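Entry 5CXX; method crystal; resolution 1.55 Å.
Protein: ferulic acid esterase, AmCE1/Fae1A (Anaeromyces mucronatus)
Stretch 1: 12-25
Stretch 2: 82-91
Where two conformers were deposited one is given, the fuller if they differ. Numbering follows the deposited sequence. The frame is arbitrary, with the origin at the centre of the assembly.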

ATOM      1  N   ASP A  12      19.443  -6.126  -5.259  1.00 26.93           N
ATOM      2  CA  ASP A  12      19.180  -5.619  -6.596  1.00 30.21           C
ATOM      3  C   ASP A  12      18.524  -6.635  -7.500  1.00 27.21           C
ATOM      4  O   ASP A  12      17.688  -6.283  -8.326  1.00 30.77           O
ATOM      5  CB  ASP A  12      20.482  -5.115  -7.243  1.00 41.58           C
ATOM      6  CG  ASP A  12      20.953  -3.783  -6.648  1.00 52.97           C
ATOM      7  OD1 ASP A  12      20.142  -3.052  -6.015  1.00 56.83           O
ATOM      8  OD2 ASP A  12      22.144  -3.460  -6.813  1.00 57.37           O
ATOM      9  N   LYS A  13      18.873  -7.914  -7.381  1.00 30.60           N
ATOM     10  CA  LYS A  13      18.312  -8.852  -8.309  1.00 31.22           C
ATOM     11  C   LYS A  13      16.803  -9.108  -8.159  1.00 35.86           C
ATOM     12  O   LYS A  13      16.182  -9.632  -9.092  1.00 38.09           O
ATOM     13  CB  LYS A  13      19.061 -10.176  -8.253  1.00 34.89           C
ATOM     14  CG  LYS A  13      18.891 -10.887  -6.958  1.00 33.47           C
ATOM     15  CD  LYS A  13      19.657 -12.238  -6.954  1.00 52.34           C
ATOM     16  CE  LYS A  13      19.613 -12.855  -5.571  1.00 58.60           C
ATOM     17  NZ  LYS A  13      20.226 -14.232  -5.558  1.00 62.90           N
ATOM     18  N   TYR A  14      16.183  -8.749  -7.032  1.00 23.25           N
ATOM     19  CA  TYR A  14      14.757  -8.935  -6.933  1.00 22.33           C
ATOM     20  C   TYR A  14      14.019  -7.685  -7.428  1.00 21.41           C
ATOM     21  O   TYR A  14      12.884  -7.803  -7.915  1.00 21.83           O
ATOM     22  CB  TYR A  14      14.335  -9.230  -5.475  1.00 22.52           C
ATOM     23  CG  TYR A  14      14.795 -10.590  -5.115  1.00 22.12           C
ATOM     24  CD1 TYR A  14      14.099 -11.693  -5.556  1.00 27.87           C
ATOM     25  CD2 TYR A  14      15.949 -10.760  -4.334  1.00 26.52           C
ATOM     26  CE1 TYR A  14      14.565 -12.964  -5.252  1.00 31.29           C
ATOM     27  CE2 TYR A  14      16.418 -12.041  -4.009  1.00 31.15           C
ATOM     28  CZ  TYR A  14      15.718 -13.106  -4.480  1.00 31.81           C
ATOM     29  OH  TYR A  14      16.206 -14.349  -4.161  1.00 35.36           O
ATOM     30  N   ARG A  15      14.631  -6.489  -7.359  1.00 21.12           N
ATOM     31  CA  ARG A  15      13.908  -5.292  -7.805  1.00 21.69           C
ATOM     32  C   ARG A  15      14.192  -4.904  -9.253  1.00 20.54           C
ATOM     33  O   ARG A  15      13.701  -3.891  -9.744  1.00 22.43           O
ATOM     34  CB  ARG A  15      14.211  -4.095  -6.895  1.00 23.08           C
ATOM     35  CG  ARG A  15      15.734  -3.808  -6.769  1.00 20.33           C
ATOM     36  CD  ARG A  15      15.927  -2.569  -5.813  1.00 22.12           C
ATOM     37  NE  ARG A  15      15.471  -1.313  -6.461  1.00 22.63           N
ATOM     38  CZ  ARG A  15      15.785  -0.107  -5.990  1.00 23.78           C
ATOM     39  NH1 ARG A  15      16.480  -0.020  -4.842  1.00 25.11           N
ATOM     40  NH2 ARG A  15      15.393   1.003  -6.632  1.00 23.01           N
ATOM     41  N   THR A  16      15.004  -5.727  -9.926  1.00 20.39           N
ATOM     42  CA  THR A  16      15.428  -5.517 -11.327  1.00 22.17           C
ATOM     43  C   THR A  16      14.769  -6.594 -12.206  1.00 21.02           C
ATOM     44  O   THR A  16      14.735  -7.802 -11.818  1.00 21.64           O
ATOM     45  CB  THR A  16      16.993  -5.618 -11.407  1.00 26.76           C
ATOM     46  OG1 THR A  16      17.521  -4.566 -10.578  1.00 33.24           O
ATOM     47  CG2 THR A  16      17.509  -5.403 -12.834  1.00 30.90           C
ATOM     48  N   LYS A  17      14.313  -6.201 -13.400  1.00 21.62           N
ATOM     49  CA  LYS A  17      13.890  -7.202 -14.375  1.00 20.24           C
ATOM     50  C   LYS A  17      15.090  -7.994 -14.869  1.00 23.84           C
ATOM     51  O   LYS A  17      16.089  -7.419 -15.282  1.00 27.04           O
ATOM     52  CB  LYS A  17      13.167  -6.554 -15.575  1.00 21.24           C
ATOM     53  CG  LYS A  17      11.822  -5.967 -15.055  1.00 20.29           C
ATOM     54  CD  LYS A  17      11.104  -5.335 -16.293  1.00 21.89           C
ATOM     55  CE  LYS A  17       9.753  -4.749 -15.912  1.00 26.74           C
ATOM     56  NZ  LYS A  17       9.143  -4.052 -17.148  1.00 30.55           N
ATOM     57  N   GLN A  18      15.007  -9.316 -14.747  1.00 20.57           N
ATOM     58  CA  GLN A  18      16.069 -10.190 -15.227  1.00 21.39           C
ATOM     59  C   GLN A  18      15.886 -10.630 -16.681  1.00 22.16           C
ATOM     60  O   GLN A  18      14.759 -10.885 -17.136  1.00 24.38           O
ATOM     61  CB  GLN A  18      16.095 -11.441 -14.308  1.00 21.60           C
ATOM     62  CG  GLN A  18      16.234 -11.054 -12.821  1.00 23.38           C
ATOM     63  CD  GLN A  18      17.585 -10.434 -12.555  1.00 31.65           C
ATOM     64  OE1 GLN A  18      18.619 -10.951 -13.013  1.00 38.73           O
ATOM     65  NE2 GLN A  18      17.593  -9.280 -11.928  1.00 28.00           N
ATOM     66  N   GLU A  19      16.977 -10.691 -17.421  1.00 23.09           N
ATOM     67  CA  GLU A  19      16.894 -11.048 -18.846  1.00 23.99           C
ATOM     68  C   GLU A  19      16.330 -12.459 -18.970  1.00 24.46           C
ATOM     69  O   GLU A  19      16.735 -13.355 -18.178  1.00 26.24           O
ATOM     70  CB  GLU A  19      18.269 -10.958 -19.483  1.00 25.01           C
ATOM     71  CG  GLU A  19      18.239 -10.945 -21.034  1.00 25.98           C
ATOM     72  CD  GLU A  19      17.663  -9.673 -21.592  1.00 25.59           C
ATOM     73  OE1 GLU A  19      17.566  -8.684 -20.809  1.00 24.67           O
ATOM     74  OE2 GLU A  19      17.274  -9.619 -22.757  1.00 26.26           O
ATOM     75  N   GLY A  20      15.434 -12.690 -19.929  1.00 24.80           N
ATOM     76  CA  GLY A  20      14.905 -14.050 -20.132  1.00 25.48           C
ATOM     77  C   GLY A  20      13.691 -14.379 -19.230  1.00 24.67           C
ATOM     78  O   GLY A  20      13.140 -15.449 -19.366  1.00 29.58           O
ATOM     79  N   VAL A  21      13.288 -13.497 -18.316  1.00 23.45           N
ATOM     80  CA  VAL A  21      12.122 -13.702 -17.451  1.00 22.69           C
ATOM     81  C   VAL A  21      10.995 -12.817 -17.964  1.00 26.90           C
ATOM     82  O   VAL A  21      11.244 -11.628 -18.248  1.00 24.87           O
ATOM     83  CB  VAL A  21      12.447 -13.346 -15.968  1.00 23.41           C
ATOM     84  CG1 VAL A  21      11.195 -13.459 -15.076  1.00 23.87           C
ATOM     85  CG2 VAL A  21      13.595 -14.210 -15.478  1.00 26.14           C
ATOM     86  N   GLU A  22       9.783 -13.357 -18.100  1.00 25.46           N
ATOM     87  CA  GLU A  22       8.613 -12.523 -18.459  1.00 23.45           C
ATOM     88  C   GLU A  22       8.057 -11.777 -17.275  1.00 24.44           C
ATOM     89  O   GLU A  22       7.889 -12.370 -16.191  1.00 24.09           O
ATOM     90  CB  GLU A  22       7.494 -13.390 -19.046  1.00 30.97           C
ATOM     91  CG  GLU A  22       7.864 -14.024 -20.332  1.00 47.50           C
ATOM     92  CD  GLU A  22       6.640 -14.474 -21.100  1.00 56.88           C
ATOM     93  OE1 GLU A  22       5.773 -15.156 -20.505  1.00 53.94           O
ATOM     94  OE2 GLU A  22       6.549 -14.127 -22.301  1.00 65.73           O
ATOM     95  N   TYR A  23       7.741 -10.504 -17.480  1.00 23.40           N
ATOM     96  CA  TYR A  23       7.094  -9.695 -16.435  1.00 22.48           C
ATOM     97  C   TYR A  23       5.697  -9.280 -16.851  1.00 21.64           C
ATOM     98  O   TYR A  23       5.410  -9.147 -18.039  1.00 23.02           O
ATOM     99  CB  TYR A  23       7.970  -8.438 -16.089  1.00 20.93           C
ATOM    100  CG  TYR A  23       9.231  -8.930 -15.422  1.00 19.86           C
ATOM    101  CD1 TYR A  23       9.275  -9.140 -14.018  1.00 20.31           C
ATOM    102  CD2 TYR A  23      10.351  -9.246 -16.187  1.00 20.65           C
ATOM    103  CE1 TYR A  23      10.436  -9.689 -13.387  1.00 21.71           C
ATOM    104  CE2 TYR A  23      11.499  -9.795 -15.601  1.00 20.44           C
ATOM    105  CZ  TYR A  23      11.545 -10.009 -14.209  1.00 19.81           C
ATOM    106  OH  TYR A  23      12.697 -10.565 -13.693  1.00 22.68           O
ATOM    107  N   PRO A  24       4.817  -9.017 -15.868  1.00 21.43           N
ATOM    108  CA  PRO A  24       3.476  -8.562 -16.222  1.00 22.96           C
ATOM    109  C   PRO A  24       3.515  -7.126 -16.684  1.00 23.58           C
ATOM    110  O   PRO A  24       4.520  -6.436 -16.490  1.00 23.54           O
ATOM    111  CB  PRO A  24       2.687  -8.610 -14.932  1.00 24.56           C
ATOM    112  CG  PRO A  24       3.721  -8.631 -13.870  1.00 26.82           C
ATOM    113  CD  PRO A  24       5.002  -9.188 -14.416  1.00 21.93           C
ATOM    114  N   THR A  25       2.451  -6.733 -17.351  1.00 24.80           N
ATOM    115  CA  THR A  25       2.339  -5.349 -17.810  0.78 25.40           C
ATOM    116  C   THR A  25       1.100  -4.699 -17.224  1.00 24.57           C
ATOM    117  O   THR A  25       0.109  -5.350 -16.880  1.00 25.92           O
ATOM    118  CB  THR A  25       2.259  -5.265 -19.340  0.78 28.64           C
ATOM    119  OG1 THR A  25       1.078  -5.941 -19.760  0.78 28.48           O
ATOM    120  CG2 THR A  25       3.431  -5.956 -19.981  0.78 29.55           C
TER
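Stretch 2 (82-91) PTNLLKEGRA

A buried amide can organise a segment that is mostly loop and turn, and Asn84 of this ferulic acid esterase illustrates the principle. From a helix that enters stretch 2 from earlier in the chain, its CA-to-CB bond points toward stretch 1 (chi1 m), and both polar atoms of the amide bond to it. Asn84 ND2 donates to Tyr14 O at 3.0 Å and to Thr16 O at 2.9 Å, gathering two carbonyls. Asn84 OD1 accepts from Tyr23 OH at 2.6 Å, and Tyr23 OH relays the network by accepting from Gln18 N at 2.8 Å.

Further along stretch 2, in loop or turn with positive phi at Gly89, Glu88 OE1 accepts from Tyr14 OH at 2.5 Å. Glu88 OE1 lies at the edge of the Tyr14 ring and also forms a salt bridge with Arg90 NH2 (2.7 Å). A water extends the polar contact, accepting from Glu22 N and Lys87 NZ, each at 2.9 Å.

Packing fills in around these bonds. The nearest CA partner steps back from Asn84 to Thr83 as stretch 1 runs from Tyr14 to Tyr23. Thr83 CG2 lies 3.7 Å from CG1 of Val21, the last residue of the type II turn, and 3.5 Å from Tyr23 CE1. Pro24 CD approaches Thr83 OG1 at 3.4 Å, while Tyr14 CD1 meets Leu85 CD2 at 4.1 Å.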

ATOM      1  N   PRO A  82       7.349  -9.122  -7.342  1.00 19.61           N
ATOM      2  CA  PRO A  82       6.489 -10.321  -7.140  1.00 22.15           C
ATOM      3  C   PRO A  82       6.826 -11.441  -8.114  1.00 20.97           C
ATOM      4  O   PRO A  82       6.811 -12.614  -7.698  1.00 21.20           O
ATOM      5  CB  PRO A  82       5.060  -9.792  -7.382  1.00 21.23           C
ATOM      6  CG  PRO A  82       5.171  -8.278  -7.078  1.00 21.77           C
ATOM      7  CD  PRO A  82       6.567  -7.876  -7.606  1.00 19.32           C
ATOM      8  N   THR A  83       7.188 -11.122  -9.359  1.00 21.16           N
ATOM      9  CA  THR A  83       7.620 -12.168 -10.316  1.00 22.12           C
ATOM     10  C   THR A  83       8.916 -12.839  -9.898  1.00 20.73           C
ATOM     11  O   THR A  83       9.058 -14.049  -9.952  1.00 23.79           O
ATOM     12  CB  THR A  83       7.751 -11.534 -11.734  1.00 22.05           C
ATOM     13  OG1 THR A  83       6.429 -11.268 -12.179  1.00 24.98           O
ATOM     14  CG2 THR A  83       8.466 -12.493 -12.730  1.00 24.33           C
ATOM     15  N   ASN A  84       9.876 -12.029  -9.476  1.00 21.57           N
ATOM     16  CA  ASN A  84      11.176 -12.583  -9.129  1.00 22.25           C
ATOM     17  C   ASN A  84      11.055 -13.452  -7.880  1.00 23.74           C
ATOM     18  O   ASN A  84      11.752 -14.469  -7.786  1.00 26.25           O
ATOM     19  CB  ASN A  84      12.202 -11.457  -8.932  1.00 21.86           C
ATOM     20  CG  ASN A  84      12.646 -10.860 -10.276  1.00 22.72           C
ATOM     21  OD1 ASN A  84      12.600 -11.557 -11.322  1.00 23.14           O
ATOM     22  ND2 ASN A  84      13.113  -9.609 -10.263  1.00 21.94           N
ATOM     23  N   LEU A  85      10.182 -13.061  -6.943  1.00 21.71           N
ATOM     24  CA  LEU A  85       9.939 -13.948  -5.777  1.00 21.28           C
ATOM     25  C   LEU A  85       9.183 -15.190  -6.201  1.00 25.46           C
ATOM     26  O   LEU A  85       9.475 -16.307  -5.715  1.00 27.02           O
ATOM     27  CB  LEU A  85       9.179 -13.203  -4.669  1.00 21.00           C
ATOM     28  CG  LEU A  85       9.978 -12.142  -3.910  1.00 23.15           C
ATOM     29  CD1 LEU A  85       9.044 -11.220  -3.058  1.00 22.06           C
ATOM     30  CD2 LEU A  85      11.071 -12.838  -3.031  1.00 24.01           C
ATOM     31  N   LEU A  86       8.202 -15.023  -7.091  1.00 23.73           N
ATOM     32  CA  LEU A  86       7.420 -16.194  -7.557  1.00 24.99           C
ATOM     33  C   LEU A  86       8.318 -17.271  -8.158  1.00 29.22           C
ATOM     34  O   LEU A  86       8.132 -18.495  -7.954  1.00 30.09           O
ATOM     35  CB  LEU A  86       6.357 -15.698  -8.583  1.00 23.74           C
ATOM     36  CG  LEU A  86       5.643 -16.840  -9.326  1.00 27.09           C
ATOM     37  CD1 LEU A  86       4.805 -17.658  -8.337  1.00 29.76           C
ATOM     38  CD2 LEU A  86       4.740 -16.153 -10.384  1.00 27.64           C
ATOM     39  N   LYS A  87       9.298 -16.827  -8.925  1.00 28.55           N
ATOM     40  CA  LYS A  87      10.200 -17.749  -9.651  1.00 31.68           C
ATOM     41  C   LYS A  87      11.022 -18.591  -8.674  1.00 32.60           C
ATOM     42  O   LYS A  87      11.478 -19.684  -9.032  1.00 34.63           O
ATOM     43  CB  LYS A  87      11.132 -16.959 -10.592  1.00 32.14           C
ATOM     44  CG  LYS A  87      10.608 -16.645 -12.014  1.00 46.97           C
ATOM     45  CD  LYS A  87       9.601 -17.682 -12.591  1.00 68.03           C
ATOM     46  CE  LYS A  87       9.394 -17.605 -14.143  1.00 67.90           C
ATOM     47  NZ  LYS A  87      10.599 -17.389 -15.026  1.00 68.38           N
ATOM     48  N   GLU A  88      11.192 -18.103  -7.442  1.00 31.48           N
ATOM     49  CA  GLU A  88      11.908 -18.834  -6.398  1.00 31.26           C
ATOM     50  C   GLU A  88      10.949 -19.525  -5.419  1.00 31.65           C
ATOM     51  O   GLU A  88      11.371 -20.144  -4.414  1.00 34.09           O
ATOM     52  CB  GLU A  88      12.841 -17.901  -5.673  1.00 35.71           C
ATOM     53  CG  GLU A  88      13.930 -17.392  -6.576  1.00 42.51           C
ATOM     54  CD  GLU A  88      14.931 -16.564  -5.848  1.00 45.33           C
ATOM     55  OE1 GLU A  88      14.754 -16.364  -4.635  1.00 50.83           O
ATOM     56  OE2 GLU A  88      15.893 -16.109  -6.482  1.00 50.09           O
ATOM     57  N   GLY A  89       9.668 -19.534  -5.766  1.00 32.60           N
ATOM     58  CA  GLY A  89       8.672 -20.131  -4.898  1.00 33.06           C
ATOM     59  C   GLY A  89       8.469 -19.352  -3.612  1.00 31.78           C
ATOM     60  O   GLY A  89       7.986 -19.941  -2.637  1.00 31.57           O
ATOM     61  N   ARG A  90       8.747 -18.032  -3.635  1.00 27.70           N
ATOM     62  CA  ARG A  90       8.651 -17.204  -2.433  1.00 28.41           C
ATOM     63  C   ARG A  90       7.507 -16.187  -2.452  1.00 24.69           C
ATOM     64  O   ARG A  90       7.434 -15.351  -1.567  1.00 27.40           O
ATOM     65  CB  ARG A  90       9.960 -16.444  -2.193  1.00 30.86           C
ATOM     66  CG  ARG A  90      11.173 -17.323  -2.478  1.00 41.89           C
ATOM     67  CD  ARG A  90      12.269 -17.229  -1.552  1.00 38.72           C
ATOM     68  NE  ARG A  90      12.551 -15.947  -0.889  1.00 44.21           N
ATOM     69  CZ  ARG A  90      13.521 -15.081  -1.184  1.00 43.53           C
ATOM     70  NH1 ARG A  90      13.699 -14.013  -0.425  1.00 42.09           N
ATOM     71  NH2 ARG A  90      14.323 -15.269  -2.206  1.00 47.47           N
ATOM     72  N   ALA A  91       6.658 -16.250  -3.477  1.00 25.49           N
ATOM     73  CA  ALA A  91       5.455 -15.440  -3.501  1.00 23.35           C
ATOM     74  C   ALA A  91       4.402 -16.204  -4.255  1.00 25.57           C
ATOM     75  O   ALA A  91       4.745 -17.143  -4.992  1.00 27.68           O
ATOM     76  CB  ALA A  91       5.724 -14.055  -4.182  1.00 21.16           C
TER
HETATM   77  O   HOH W   1       9.531 -16.193 -17.480  1.00 35.06           O